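Local atomic coordinates of 2-nitropropane dioxygenase (Streptomyces ansochromogenes, PDB entry 3BW2), a protein that binds FMN and probably uses molecular oxygen to carry out the oxidative denitrification of alkyl nitronates such as propionate 3-nitronate. Residues Gln15-Gly20 with Gly66-Met71; Ala42-Ala47 with Ala292-Val297; Gly49-Ile54 with Leu119-Pro124; Ala4-Phe9 with Gly230-Gln235. All blocks are in the same frame, centred on the assembly; numbering follows the deposited sequence.

Contact 1 (Gln15-Gly20 with Gly66-Met71); sequences QAPMAG and GVNVFM. With FMN (flavin mononucleotide), chain B.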
loop_
_atom_site.group_PDB
_atom_site.type_symbol
_atom_site.label_atom_id
_atom_site.label_comp_id
_atom_site.label_asym_id
_atom_site.label_seq_id
_atom_site.Cartn_x
_atom_site.Cartn_y
_atom_site.Cartn_z
ATOM N N GLN A 15 -0.652 20.451 -3.059
ATOM C CA GLN A 15 0.019 20.054 -4.292
ATOM C C GLN A 15 1.446 19.727 -3.883
ATOM O O GLN A 15 2.186 20.594 -3.405
ATOM C CB GLN A 15 0.009 21.192 -5.315
ATOM C CG GLN A 15 1.008 21.009 -6.448
ATOM C CD GLN A 15 2.136 22.019 -6.386
ATOM O OE1 GLN A 15 3.321 21.664 -6.434
ATOM N NE2 GLN A 15 1.775 23.291 -6.284
ATOM N N ALA A 16 1.821 18.468 -4.051
ATOM C CA ALA A 16 3.153 18.024 -3.673
ATOM C C ALA A 16 4.262 18.752 -4.415
ATOM O O ALA A 16 4.148 19.038 -5.614
ATOM C CB ALA A 16 3.282 16.522 -3.911
ATOM N N PRO A 17 5.344 19.096 -3.705
ATOM C CA PRO A 17 6.444 19.775 -4.386
ATOM C C PRO A 17 7.039 18.705 -5.296
ATOM O O PRO A 17 7.188 17.556 -4.878
ATOM C CB PRO A 17 7.389 20.134 -3.244
ATOM C CG PRO A 17 7.151 19.009 -2.257
ATOM C CD PRO A 17 5.642 18.908 -2.274
ATOM N N MET A 18 7.352 19.061 -6.534
ATOM C CA MET A 18 7.923 18.100 -7.465
ATOM C C MET A 18 9.102 18.736 -8.185
ATOM O O MET A 18 8.936 19.664 -8.971
ATOM C CB MET A 18 6.848 17.631 -8.454
ATOM C CG MET A 18 5.694 16.911 -7.757
ATOM S SD MET A 18 4.405 16.260 -8.852
ATOM C CE MET A 18 3.280 17.685 -8.932
ATOM N N ALA A 19 10.296 18.234 -7.890
ATOM C CA ALA A 19 11.522 18.762 -8.479
ATOM C C ALA A 19 11.653 18.381 -9.941
ATOM O O ALA A 19 10.776 17.726 -10.504
ATOM C CB ALA A 19 12.732 18.261 -7.697
ATOM N N GLY A 20 12.752 18.803 -10.556
ATOM C CA GLY A 20 12.970 18.487 -11.955
ATOM C C GLY A 20 12.179 19.369 -12.899
ATOM O O GLY A 20 11.912 18.984 -14.038
ATOM N N GLY A 66 4.023 26.653 -0.125
ATOM C CA GLY A 66 5.136 26.013 0.539
ATOM C C GLY A 66 6.358 25.868 -0.343
ATOM O O GLY A 66 6.285 25.998 -1.570
ATOM N N VAL A 67 7.491 25.620 0.302
ATOM C CA VAL A 67 8.761 25.414 -0.379
ATOM C C VAL A 67 9.351 24.160 0.266
ATOM O O VAL A 67 9.416 24.055 1.490
ATOM C CB VAL A 67 9.732 26.615 -0.178
ATOM C CG1 VAL A 67 11.067 26.325 -0.859
ATOM C CG2 VAL A 67 9.119 27.888 -0.754
ATOM N N ASN A 68 9.771 23.207 -0.557
ATOM C CA ASN A 68 10.326 21.958 -0.050
ATOM C C ASN A 68 11.834 21.901 -0.253
ATOM O O ASN A 68 12.339 22.294 -1.301
ATOM C CB ASN A 68 9.626 20.782 -0.757
ATOM C CG ASN A 68 10.273 19.440 -0.466
ATOM O OD1 ASN A 68 11.160 18.997 -1.197
ATOM N ND2 ASN A 68 9.832 18.788 0.603
ATOM N N VAL A 69 12.556 21.431 0.759
ATOM C CA VAL A 69 14.008 21.330 0.646
ATOM C C VAL A 69 14.499 19.927 1.011
ATOM O O VAL A 69 13.890 19.238 1.833
ATOM C CB VAL A 69 14.729 22.373 1.541
ATOM C CG1 VAL A 69 14.199 23.769 1.246
ATOM C CG2 VAL A 69 14.548 22.032 2.988
ATOM N N PHE A 70 15.590 19.504 0.378
ATOM C CA PHE A 70 16.160 18.186 0.642
ATOM C C PHE A 70 17.194 18.267 1.756
ATOM O O PHE A 70 17.980 19.218 1.819
ATOM C CB PHE A 70 16.844 17.620 -0.606
ATOM C CG PHE A 70 15.918 17.374 -1.764
ATOM C CD1 PHE A 70 14.541 17.292 -1.580
ATOM C CD2 PHE A 70 16.436 17.161 -3.041
ATOM C CE1 PHE A 70 13.693 16.996 -2.648
ATOM C CE2 PHE A 70 15.597 16.866 -4.116
ATOM C CZ PHE A 70 14.224 16.782 -3.918
ATOM N N MET A 71 17.189 17.267 2.632
ATOM C CA MET A 71 18.148 17.210 3.723
ATOM C C MET A 71 19.491 16.787 3.151
ATOM O O MET A 71 19.549 15.972 2.223
ATOM C CB MET A 71 17.723 16.176 4.771
ATOM C CG MET A 71 16.438 16.493 5.505
ATOM S SD MET A 71 16.577 18.041 6.412
ATOM C CE MET A 71 17.954 17.683 7.487
HETATM N N1 FMN B . 8.522 15.124 -2.602
HETATM C C2 FMN B . 9.384 16.066 -2.015
HETATM O O2 FMN B . 9.356 16.253 -0.802
HETATM N N3 FMN B . 10.265 16.799 -2.794
HETATM C C4 FMN B . 10.344 16.657 -4.169
HETATM O O4 FMN B . 11.148 17.344 -4.827
HETATM C C4A FMN B . 9.471 15.720 -4.787
HETATM N N5 FMN B . 9.477 15.544 -6.169
HETATM C C5A FMN B . 8.607 14.652 -6.800
HETATM C C6 FMN B . 8.635 14.526 -8.213
HETATM C C7 FMN B . 7.760 13.632 -8.922
HETATM C C7M FMN B . 7.340 14.158 -10.315
HETATM C C8 FMN B . 6.825 12.905 -8.096
HETATM C C8M FMN B . 5.438 12.486 -8.581
HETATM C C9 FMN B . 6.801 13.001 -6.668
HETATM C C9A FMN B . 7.692 13.883 -6.012
HETATM N N10 FMN B . 7.691 14.034 -4.599
HETATM C C10 FMN B . 8.563 14.955 -3.979
HETATM C "C1'" FMN B . 6.865 13.098 -3.715
HETATM C "C2'" FMN B . 5.572 13.854 -3.317
HETATM O "O2'" FMN B . 5.857 14.691 -2.207
HETATM C "C3'" FMN B . 4.422 12.889 -2.867
HETATM O "O3'" FMN B . 4.941 12.124 -1.779
HETATM C "C4'" FMN B . 3.939 11.919 -3.958
HETATM O "O4'" FMN B . 3.749 12.672 -5.156
HETATM C "C5'" FMN B . 2.600 11.241 -3.541
HETATM O "O5'" FMN B . 2.115 10.319 -4.557
HETATM P P FMN B . 1.162 10.666 -5.841
HETATM O O1P FMN B . 0.505 11.694 -4.983
HETATM O O2P FMN B . 0.877 9.180 -5.727
HETATM O O3P FMN B . 2.457 11.079 -6.514
#

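Contact 2 (Ala42-Ala47 with Ala292-Val297); sequences AGYKTA and AAYPDV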
loop_
_atom_site.group_PDB
_atom_site.type_symbol
_atom_site.label_atom_id
_atom_site.label_comp_id
_atom_site.label_asym_id
_atom_site.label_seq_id
_atom_site.Cartn_x
_atom_site.Cartn_y
_atom_site.Cartn_z
ATOM N N ALA A 42 12.577 23.063 -4.113
ATOM C CA ALA A 42 13.923 23.633 -4.124
ATOM C C ALA A 42 14.965 22.542 -4.394
ATOM O O ALA A 42 16.157 22.823 -4.549
ATOM C CB ALA A 42 14.206 24.332 -2.788
ATOM N N GLY A 43 14.502 21.295 -4.450
ATOM C CA GLY A 43 15.395 20.179 -4.700
ATOM C C GLY A 43 16.165 20.309 -6.002
ATOM O O GLY A 43 15.586 20.552 -7.060
ATOM N N TYR A 44 17.482 20.151 -5.907
ATOM C CA TYR A 44 18.393 20.239 -7.045
ATOM C C TYR A 44 18.622 21.648 -7.596
ATOM O O TYR A 44 19.388 21.817 -8.543
ATOM C CB TYR A 44 17.934 19.299 -8.172
ATOM C CG TYR A 44 17.738 17.868 -7.710
ATOM C CD1 TYR A 44 18.730 17.210 -6.980
ATOM C CD2 TYR A 44 16.558 17.181 -7.981
ATOM C CE1 TYR A 44 18.549 15.908 -6.528
ATOM C CE2 TYR A 44 16.363 15.867 -7.533
ATOM C CZ TYR A 44 17.364 15.240 -6.806
ATOM O OH TYR A 44 17.185 13.950 -6.351
ATOM N N LYS A 45 17.967 22.656 -7.024
ATOM C CA LYS A 45 18.175 24.032 -7.484
ATOM C C LYS A 45 19.185 24.707 -6.567
ATOM O O LYS A 45 19.501 24.183 -5.502
ATOM C CB LYS A 45 16.877 24.847 -7.439
ATOM C CG LYS A 45 15.716 24.285 -8.244
ATOM C CD LYS A 45 14.729 25.391 -8.595
ATOM C CE LYS A 45 13.287 24.898 -8.618
ATOM N NZ LYS A 45 13.069 23.659 -9.417
ATOM N N THR A 46 19.701 25.859 -6.984
ATOM C CA THR A 46 20.637 26.610 -6.156
ATOM C C THR A 46 19.744 27.462 -5.268
ATOM O O THR A 46 18.550 27.604 -5.545
ATOM C CB THR A 46 21.528 27.573 -6.980
ATOM O OG1 THR A 46 20.696 28.505 -7.683
ATOM C CG2 THR A 46 22.391 26.806 -7.971
ATOM N N ALA A 47 20.305 28.021 -4.205
ATOM C CA ALA A 47 19.524 28.863 -3.309
ATOM C C ALA A 47 18.948 30.035 -4.100
ATOM O O ALA A 47 17.842 30.511 -3.819
ATOM C CB ALA A 47 20.400 29.377 -2.169
ATOM N N ALA A 292 22.592 1.405 -3.595
ATOM C CA ALA A 292 22.068 2.430 -2.704
ATOM C C ALA A 292 23.168 3.476 -2.582
ATOM O O ALA A 292 24.058 3.357 -1.745
ATOM C CB ALA A 292 21.746 1.831 -1.342
ATOM N N ALA A 293 23.117 4.491 -3.438
ATOM C CA ALA A 293 24.127 5.544 -3.428
ATOM C C ALA A 293 23.539 6.852 -3.939
ATOM O O ALA A 293 23.662 7.177 -5.117
ATOM C CB ALA A 293 25.319 5.130 -4.295
ATOM N N TYR A 294 22.909 7.598 -3.038
ATOM C CA TYR A 294 22.280 8.871 -3.367
ATOM C C TYR A 294 23.045 10.021 -2.709
ATOM O O TYR A 294 23.498 9.896 -1.575
ATOM C CB TYR A 294 20.833 8.870 -2.866
ATOM C CG TYR A 294 20.105 10.165 -3.111
ATOM C CD1 TYR A 294 19.453 10.402 -4.317
ATOM C CD2 TYR A 294 20.093 11.172 -2.146
ATOM C CE1 TYR A 294 18.807 11.611 -4.560
ATOM C CE2 TYR A 294 19.449 12.385 -2.377
ATOM C CZ TYR A 294 18.808 12.596 -3.584
ATOM O OH TYR A 294 18.164 13.790 -3.822
ATOM N N PRO A 295 23.186 11.162 -3.403
ATOM C CA PRO A 295 22.693 11.461 -4.748
ATOM C C PRO A 295 23.713 11.082 -5.818
ATOM O O PRO A 295 23.600 11.501 -6.969
ATOM C CB PRO A 295 22.463 12.962 -4.689
ATOM C CG PRO A 295 23.645 13.413 -3.880
ATOM C CD PRO A 295 23.709 12.383 -2.760
ATOM N N ASP A 296 24.705 10.288 -5.428
ATOM C CA ASP A 296 25.758 9.855 -6.347
ATOM C C ASP A 296 25.196 9.350 -7.675
ATOM O O ASP A 296 25.592 9.818 -8.745
ATOM C CB ASP A 296 26.595 8.749 -5.702
ATOM C CG ASP A 296 27.275 9.202 -4.417
ATOM O OD1 ASP A 296 26.564 9.597 -3.469
ATOM O OD2 ASP A 296 28.522 9.158 -4.360
ATOM N N VAL A 297 24.281 8.387 -7.605
ATOM C CA VAL A 297 23.684 7.828 -8.812
ATOM C C VAL A 297 22.889 8.889 -9.565
ATOM O O VAL A 297 22.909 8.936 -10.796
ATOM C CB VAL A 297 22.779 6.621 -8.471
ATOM C CG1 VAL A 297 22.083 6.115 -9.722
ATOM C CG2 VAL A 297 23.626 5.510 -7.854
#

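Contact 3 (Gly49-Ile54 with Leu119-Pro124); sequences GMYQEI and LDDPVP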
loop_
_atom_site.group_PDB
_atom_site.type_symbol
_atom_site.label_atom_id
_atom_site.label_comp_id
_atom_site.label_asym_id
_atom_site.label_seq_id
_atom_site.Cartn_x
_atom_site.Cartn_y
_atom_site.Cartn_z
ATOM N N GLY A 49 18.185 30.018 -7.407
ATOM C CA GLY A 49 17.115 29.532 -8.261
ATOM C C GLY A 49 15.830 29.437 -7.465
ATOM O O GLY A 49 14.769 29.860 -7.916
ATOM N N MET A 50 15.932 28.877 -6.266
ATOM C CA MET A 50 14.782 28.743 -5.389
ATOM C C MET A 50 14.221 30.128 -5.083
ATOM O O MET A 50 13.015 30.358 -5.173
ATOM C CB MET A 50 15.194 28.066 -4.079
ATOM C CG MET A 50 14.088 28.007 -3.027
ATOM S SD MET A 50 14.700 27.486 -1.406
ATOM C CE MET A 50 15.039 29.069 -0.659
ATOM N N TYR A 51 15.103 31.057 -4.730
ATOM C CA TYR A 51 14.667 32.402 -4.388
ATOM C C TYR A 51 13.919 33.097 -5.521
ATOM O O TYR A 51 12.931 33.785 -5.276
ATOM C CB TYR A 51 15.860 33.254 -3.945
ATOM C CG TYR A 51 15.458 34.506 -3.192
ATOM C CD1 TYR A 51 14.349 34.508 -2.344
ATOM C CD2 TYR A 51 16.217 35.670 -3.283
ATOM C CE1 TYR A 51 14.004 35.640 -1.601
ATOM C CE2 TYR A 51 15.885 36.812 -2.543
ATOM C CZ TYR A 51 14.779 36.788 -1.702
ATOM O OH TYR A 51 14.457 37.905 -0.954
ATOM N N GLN A 52 14.379 32.913 -6.756
ATOM C CA GLN A 52 13.716 33.536 -7.896
ATOM C C GLN A 52 12.292 33.012 -8.055
ATOM O O GLN A 52 11.380 33.774 -8.378
ATOM C CB GLN A 52 14.503 33.290 -9.187
ATOM C CG GLN A 52 15.921 33.846 -9.167
ATOM C CD GLN A 52 15.975 35.283 -8.680
ATOM O OE1 GLN A 52 15.295 36.157 -9.215
ATOM N NE2 GLN A 52 16.790 35.534 -7.657
ATOM N N GLU A 53 12.089 31.716 -7.835
ATOM C CA GLU A 53 10.746 31.157 -7.963
ATOM C C GLU A 53 9.842 31.690 -6.857
ATOM O O GLU A 53 8.668 31.984 -7.086
ATOM C CB GLU A 53 10.778 29.629 -7.912
ATOM C CG GLU A 53 11.419 28.967 -9.119
ATOM C CD GLU A 53 10.968 27.527 -9.281
ATOM O OE1 GLU A 53 10.892 26.811 -8.258
ATOM O OE2 GLU A 53 10.694 27.112 -10.428
ATOM N N ILE A 54 10.386 31.811 -5.651
ATOM C CA ILE A 54 9.611 32.331 -4.532
ATOM C C ILE A 54 9.110 33.733 -4.869
ATOM O O ILE A 54 7.936 34.048 -4.672
ATOM C CB ILE A 54 10.461 32.375 -3.238
ATOM C CG1 ILE A 54 10.725 30.945 -2.751
ATOM C CG2 ILE A 54 9.744 33.178 -2.160
ATOM C CD1 ILE A 54 11.702 30.849 -1.594
ATOM N N LEU A 119 14.920 31.955 5.976
ATOM C CA LEU A 119 14.875 32.613 7.275
ATOM C C LEU A 119 14.944 34.129 7.126
ATOM O O LEU A 119 14.384 34.864 7.935
ATOM C CB LEU A 119 16.022 32.125 8.163
ATOM C CG LEU A 119 15.839 30.724 8.749
ATOM C CD1 LEU A 119 17.123 30.274 9.434
ATOM C CD2 LEU A 119 14.667 30.733 9.734
ATOM N N ASP A 120 15.619 34.600 6.083
ATOM C CA ASP A 120 15.738 36.034 5.866
ATOM C C ASP A 120 14.474 36.635 5.246
ATOM O O ASP A 120 14.162 37.810 5.464
ATOM C CB ASP A 120 16.943 36.331 4.977
ATOM C CG ASP A 120 17.151 37.812 4.764
ATOM O OD1 ASP A 120 17.385 38.529 5.763
ATOM O OD2 ASP A 120 17.078 38.261 3.600
ATOM N N ASP A 121 13.747 35.824 4.479
ATOM C CA ASP A 121 12.516 36.262 3.826
ATOM C C ASP A 121 11.510 35.106 3.932
ATOM O O ASP A 121 11.144 34.493 2.931
ATOM C CB ASP A 121 12.809 36.577 2.358
ATOM C CG ASP A 121 11.727 37.414 1.711
ATOM O OD1 ASP A 121 10.660 37.597 2.332
ATOM O OD2 ASP A 121 11.947 37.884 0.575
ATOM N N PRO A 122 11.033 34.820 5.155
ATOM C CA PRO A 122 10.083 33.748 5.473
ATOM C C PRO A 122 8.929 33.487 4.506
ATOM O O PRO A 122 8.311 34.414 3.978
ATOM C CB PRO A 122 9.574 34.136 6.857
ATOM C CG PRO A 122 10.737 34.849 7.458
ATOM C CD PRO A 122 11.194 35.719 6.312
ATOM N N VAL A 123 8.655 32.205 4.279
ATOM C CA VAL A 123 7.545 31.793 3.430
ATOM C C VAL A 123 6.545 31.142 4.385
ATOM O O VAL A 123 6.897 30.770 5.506
ATOM C CB VAL A 123 7.989 30.788 2.343
ATOM C CG1 VAL A 123 9.049 31.434 1.453
ATOM C CG2 VAL A 123 8.509 29.510 2.980
ATOM N N PRO A 124 5.284 30.994 3.960
ATOM C CA PRO A 124 4.268 30.391 4.825
ATOM C C PRO A 124 4.533 28.968 5.316
ATOM O O PRO A 124 4.331 28.664 6.493
ATOM C CB PRO A 124 3.001 30.474 3.973
ATOM C CG PRO A 124 3.243 31.687 3.132
ATOM C CD PRO A 124 4.679 31.487 2.711
#

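Contact 4 (Ala4-Phe9 with Gly230-Gln235); sequences ALTDLF and GADAAQ. With FMN (flavin mononucleotide), chain B.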
loop_
_atom_site.group_PDB
_atom_site.type_symbol
_atom_site.label_atom_id
_atom_site.label_comp_id
_atom_site.label_asym_id
_atom_site.label_seq_id
_atom_site.Cartn_x
_atom_site.Cartn_y
_atom_site.Cartn_z
ATOM N N ALA A 4 -3.364 24.593 12.704
ATOM C CA ALA A 4 -2.658 25.763 12.191
ATOM C C ALA A 4 -2.421 25.654 10.688
ATOM O O ALA A 4 -2.543 26.639 9.955
ATOM C CB ALA A 4 -1.331 25.929 12.914
ATOM N N LEU A 5 -2.081 24.451 10.235
ATOM C CA LEU A 5 -1.821 24.217 8.821
ATOM C C LEU A 5 -3.061 24.431 7.956
ATOM O O LEU A 5 -3.072 25.302 7.082
ATOM C CB LEU A 5 -1.293 22.797 8.612
ATOM C CG LEU A 5 -1.030 22.379 7.162
ATOM C CD1 LEU A 5 -0.020 23.324 6.510
ATOM C CD2 LEU A 5 -0.509 20.955 7.145
ATOM N N THR A 6 -4.101 23.641 8.200
ATOM C CA THR A 6 -5.333 23.740 7.426
ATOM C C THR A 6 -6.058 25.071 7.594
ATOM O O THR A 6 -7.001 25.367 6.860
ATOM C CB THR A 6 -6.302 22.590 7.770
ATOM O OG1 THR A 6 -6.436 22.484 9.191
ATOM C CG2 THR A 6 -5.777 21.274 7.214
ATOM N N ASP A 7 -5.626 25.878 8.558
ATOM C CA ASP A 7 -6.248 27.180 8.754
ATOM C C ASP A 7 -5.719 28.158 7.706
ATOM O O ASP A 7 -6.347 29.176 7.432
ATOM C CB ASP A 7 -5.969 27.722 10.164
ATOM C CG ASP A 7 -6.761 26.992 11.244
ATOM O OD1 ASP A 7 -7.958 26.714 11.023
ATOM O OD2 ASP A 7 -6.195 26.709 12.323
ATOM N N LEU A 8 -4.570 27.831 7.112
ATOM C CA LEU A 8 -3.941 28.674 6.091
ATOM C C LEU A 8 -4.685 28.698 4.759
ATOM O O LEU A 8 -4.682 29.708 4.057
ATOM C CB LEU A 8 -2.505 28.216 5.828
ATOM C CG LEU A 8 -1.417 28.505 6.861
ATOM C CD1 LEU A 8 -0.114 27.863 6.392
ATOM C CD2 LEU A 8 -1.237 30.012 7.033
ATOM N N PHE A 9 -5.299 27.576 4.400
ATOM C CA PHE A 9 -6.036 27.483 3.144
ATOM C C PHE A 9 -7.354 26.740 3.360
ATOM O O PHE A 9 -7.442 25.845 4.194
ATOM C CB PHE A 9 -5.169 26.799 2.076
ATOM C CG PHE A 9 -4.463 25.563 2.561
ATOM C CD1 PHE A 9 -4.918 24.299 2.198
ATOM C CD2 PHE A 9 -3.346 25.660 3.388
ATOM C CE1 PHE A 9 -4.274 23.149 2.650
ATOM C CE2 PHE A 9 -2.695 24.517 3.847
ATOM C CZ PHE A 9 -3.160 23.259 3.477
ATOM N N GLY A 230 -8.009 10.066 9.851
ATOM C CA GLY A 230 -7.177 10.871 10.734
ATOM C C GLY A 230 -6.296 11.949 10.128
ATOM O O GLY A 230 -5.665 12.712 10.867
ATOM N N ALA A 231 -6.234 12.032 8.803
ATOM C CA ALA A 231 -5.408 13.055 8.170
ATOM C C ALA A 231 -6.106 14.409 8.193
ATOM O O ALA A 231 -7.337 14.483 8.186
ATOM C CB ALA A 231 -5.090 12.665 6.728
ATOM N N ASP A 232 -5.309 15.473 8.232
ATOM C CA ASP A 232 -5.825 16.839 8.220
ATOM C C ASP A 232 -5.908 17.326 6.777
ATOM O O ASP A 232 -6.684 18.222 6.453
ATOM C CB ASP A 232 -4.903 17.771 9.012
ATOM C CG ASP A 232 -5.349 17.950 10.450
ATOM O OD1 ASP A 232 -5.664 16.940 11.107
ATOM O OD2 ASP A 232 -5.379 19.106 10.925
ATOM N N ALA A 233 -5.095 16.735 5.911
ATOM C CA ALA A 233 -5.083 17.119 4.507
ATOM C C ALA A 233 -4.491 16.006 3.673
ATOM O O ALA A 233 -3.933 15.046 4.204
ATOM C CB ALA A 233 -4.270 18.402 4.311
ATOM N N ALA A 234 -4.625 16.140 2.359
ATOM C CA ALA A 234 -4.090 15.160 1.429
ATOM C C ALA A 234 -3.091 15.872 0.525
ATOM O O ALA A 234 -3.366 16.967 0.038
ATOM C CB ALA A 234 -5.218 14.562 0.589
ATOM N N GLN A 235 -1.933 15.256 0.317
ATOM C CA GLN A 235 -0.912 15.827 -0.550
ATOM C C GLN A 235 -0.865 14.992 -1.823
ATOM O O GLN A 235 -0.683 13.772 -1.772
ATOM C CB GLN A 235 0.455 15.820 0.134
ATOM C CG GLN A 235 1.556 16.358 -0.755
ATOM C CD GLN A 235 2.836 16.641 0.000
ATOM O OE1 GLN A 235 2.870 17.498 0.885
ATOM N NE2 GLN A 235 3.898 15.926 -0.348
HETATM N N1 FMN B . 8.522 15.124 -2.602
HETATM C C2 FMN B . 9.384 16.066 -2.015
HETATM O O2 FMN B . 9.356 16.253 -0.802
HETATM N N3 FMN B . 10.265 16.799 -2.794
HETATM C C4 FMN B . 10.344 16.657 -4.169
HETATM O O4 FMN B . 11.148 17.344 -4.827
HETATM C C4A FMN B . 9.471 15.720 -4.787
HETATM N N5 FMN B . 9.477 15.544 -6.169
HETATM C C5A FMN B . 8.607 14.652 -6.800
HETATM C C6 FMN B . 8.635 14.526 -8.213
HETATM C C7 FMN B . 7.760 13.632 -8.922
HETATM C C7M FMN B . 7.340 14.158 -10.315
HETATM C C8 FMN B . 6.825 12.905 -8.096
HETATM C C8M FMN B . 5.438 12.486 -8.581
HETATM C C9 FMN B . 6.801 13.001 -6.668
HETATM C C9A FMN B . 7.692 13.883 -6.012
HETATM N N10 FMN B . 7.691 14.034 -4.599
HETATM C C10 FMN B . 8.563 14.955 -3.979
HETATM C "C1'" FMN B . 6.865 13.098 -3.715
HETATM C "C2'" FMN B . 5.572 13.854 -3.317
HETATM O "O2'" FMN B . 5.857 14.691 -2.207
HETATM C "C3'" FMN B . 4.422 12.889 -2.867
HETATM O "O3'" FMN B . 4.941 12.124 -1.779
HETATM C "C4'" FMN B . 3.939 11.919 -3.958
HETATM O "O4'" FMN B . 3.749 12.672 -5.156
HETATM C "C5'" FMN B . 2.600 11.241 -3.541
HETATM O "O5'" FMN B . 2.115 10.319 -4.557
HETATM P P FMN B . 1.162 10.666 -5.841
HETATM O O1P FMN B . 0.505 11.694 -4.983
HETATM O O2P FMN B . 0.877 9.180 -5.727
HETATM O O3P FMN B . 2.457 11.079 -6.514
#

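Contact 1 (Gln15-Gly20 with Gly66-Met71)
Pro17 and Asn68 meet at the mouth of the TIM barrel, where the loop after strand 13-15 and the strand 65-70 together hold the isoalloxazine of FMN. The two side chains cross at about a right angle, and the proline ring lies against the base of the asparagine, with CG of Pro17 3.4 Å from CB of Asn68. CG of Asn68 stands anti to the backbone N (chi1 171°), which carries the amide past the proline to the pyrimidine end of the flavin. There OD1 of Asn68 accepts a hydrogen bond of 2.9 Å from FMN N3, while ND2 of Asn68 is bonded to Ser127 OG, a second-shell hold on the rotation of the amide. A leucine here would probably leave N3 without its acceptor and Ser127 without its amide partner. Phe70 comes in beside the flavin, its ring edge turned to the cofactor and its CZ 3.3 Å from FMN O4. Ala19 approaches that ring obliquely, CB to CZ of Phe70 4.3 Å. From the loop, the backbone N of Ala19 donates to FMN N5 over 3.3 Å at an N-H...N angle of 152°, and more weakly to FMN O4.

Contact 2 (Ala42-Ala47 with Ala292-Val297)
Tyr44 reaches from the loop after strand 38-41 to Tyr294, just ahead of helix 296-311, and the two phenols approach from opposite directions. From CB the side chain sets off with CG anti to the carbonyl carbon (chi1 -54°), which sends the ring away from its own turn. Along the way the ring stacks with His298 and meets Phe70 edge-to-face. Farther out, CE1 of Tyr44 lies 3.5 Å from OH of Tyr294, and CZ of Tyr44 is at 3.4 Å from the same oxygen. At the tip, OH of Tyr44 shares a hydrogen bond of 2.7 Å with OH of Tyr294, and either hydroxyl could be the donor. The bond joins a loop following a strand of the TIM barrel to a part of the chain 250 residues later, beside the flavin pocket: the side chain of Tyr44 is about 6 Å from FMN between nearest atoms. A phenylalanine here would probably leave the hydroxyl of Tyr294 without this hydrogen-bond mate. Tyr294 presents its edge to the incoming oxygen, which lies in its ring plane. CB of Pro295, which follows a cis peptide bond, sits 3.6 Å above the centre of one face of the Tyr294 ring.

Contact 3 (Gly49-Ile54 with Leu119-Pro124)
Tyr51 and Asp121 supply the polar half of this contact. OH of Tyr51 donates a hydrogen bond of 2.9 Å to OD2 of Asp121, which accepts it on its anti lone pair, the one directed away from the other carboxylate oxygen. The acceptor lies in the plane of the phenol ring at its edge, while the carboxylate itself is turned steeply, with the two planes 74° apart. CG of Tyr51 is anti to the backbone N (chi1 -163°), which swings the ring off helix 47-60 toward Asp121, the first residue past helix 111-120. OD2 of Asp121 also forms a salt bridge with Arg58, one helical turn beyond Ile54, so a single oxygen takes both a neutral and a charged donor; the arginine would probably help keep the carboxylate ionised.

Both helices belong to the outer layer of the TIM barrel, and the chain leaving Asp121 leads directly into strand 125-129. The apolar half of the contact lies deeper in that layer. Here Ile54 and Val123 cross at about a right angle, and CG1 of Val123 is 4.1 Å from CG2 of Ile54 and equally 4.1 Å from its CD1. Beneath them Phe65 of strand 65-70 touches both side chains, and Val67 of the same strand also packs on Ile54.

Contact 4 (Ala4-Phe9 with Gly230-Gln235)
At the end of the TIM barrel where strand 233-236 begins, the N-terminal turn of the chain packs against the residues leading into that strand. Thr6 carries the contact, crossing Asp232 at about a right angle. CG2 of Thr6 lies 3.3 Å from the carbonyl O of Asp232 and 4.4 Å from CB of Ala233, so this branch rests on the backbone of Asp232 and on the side chain of Ala233. With chi1 at 49° OG1 sits between the backbone N and the carbonyl carbon and CG2 is anti to the carbonyl carbon, which turns the methyl onto the backbone of Asp232. OG1 of Thr6 is 3.9 Å from OD2 of Asp232, and each has a weak bond to Ser3 instead: OG1 of Thr6 to O of Ser3, OD2 of Asp232 to OG of Ser3. At the other end of 230-235, Gln235, an FMN-binding residue, brings NE2 to 3.0 Å from FMN O2'. Backbone bonds of Ala234 with Pro12 and Val14 pair the first and eighth strands beside this turn, as in the closed barrel of the TIM fold.

Contact 1 is the buried one, at the flavin, whereas contacts 2, 3 and 4 are only partly buried. Contacts 1 and 4 meet where Ala16 packs on Gln235, the residue through which 230-235 also reaches FMN. Contact 2 borders contact 1 through Phe70, which lies against Gly43 and Tyr44. Contact 3 backs the outer side of strand 65-70, whose Val67 touches Met50, Ile54 and Val123. The chemistry follows the place: cofactor bonds in contact 1, a bond between two phenol hydroxyls near the pocket in contact 2, a charged carboxylate over an apolar layer in contact 3, and mostly van der Waals packing in contact 4.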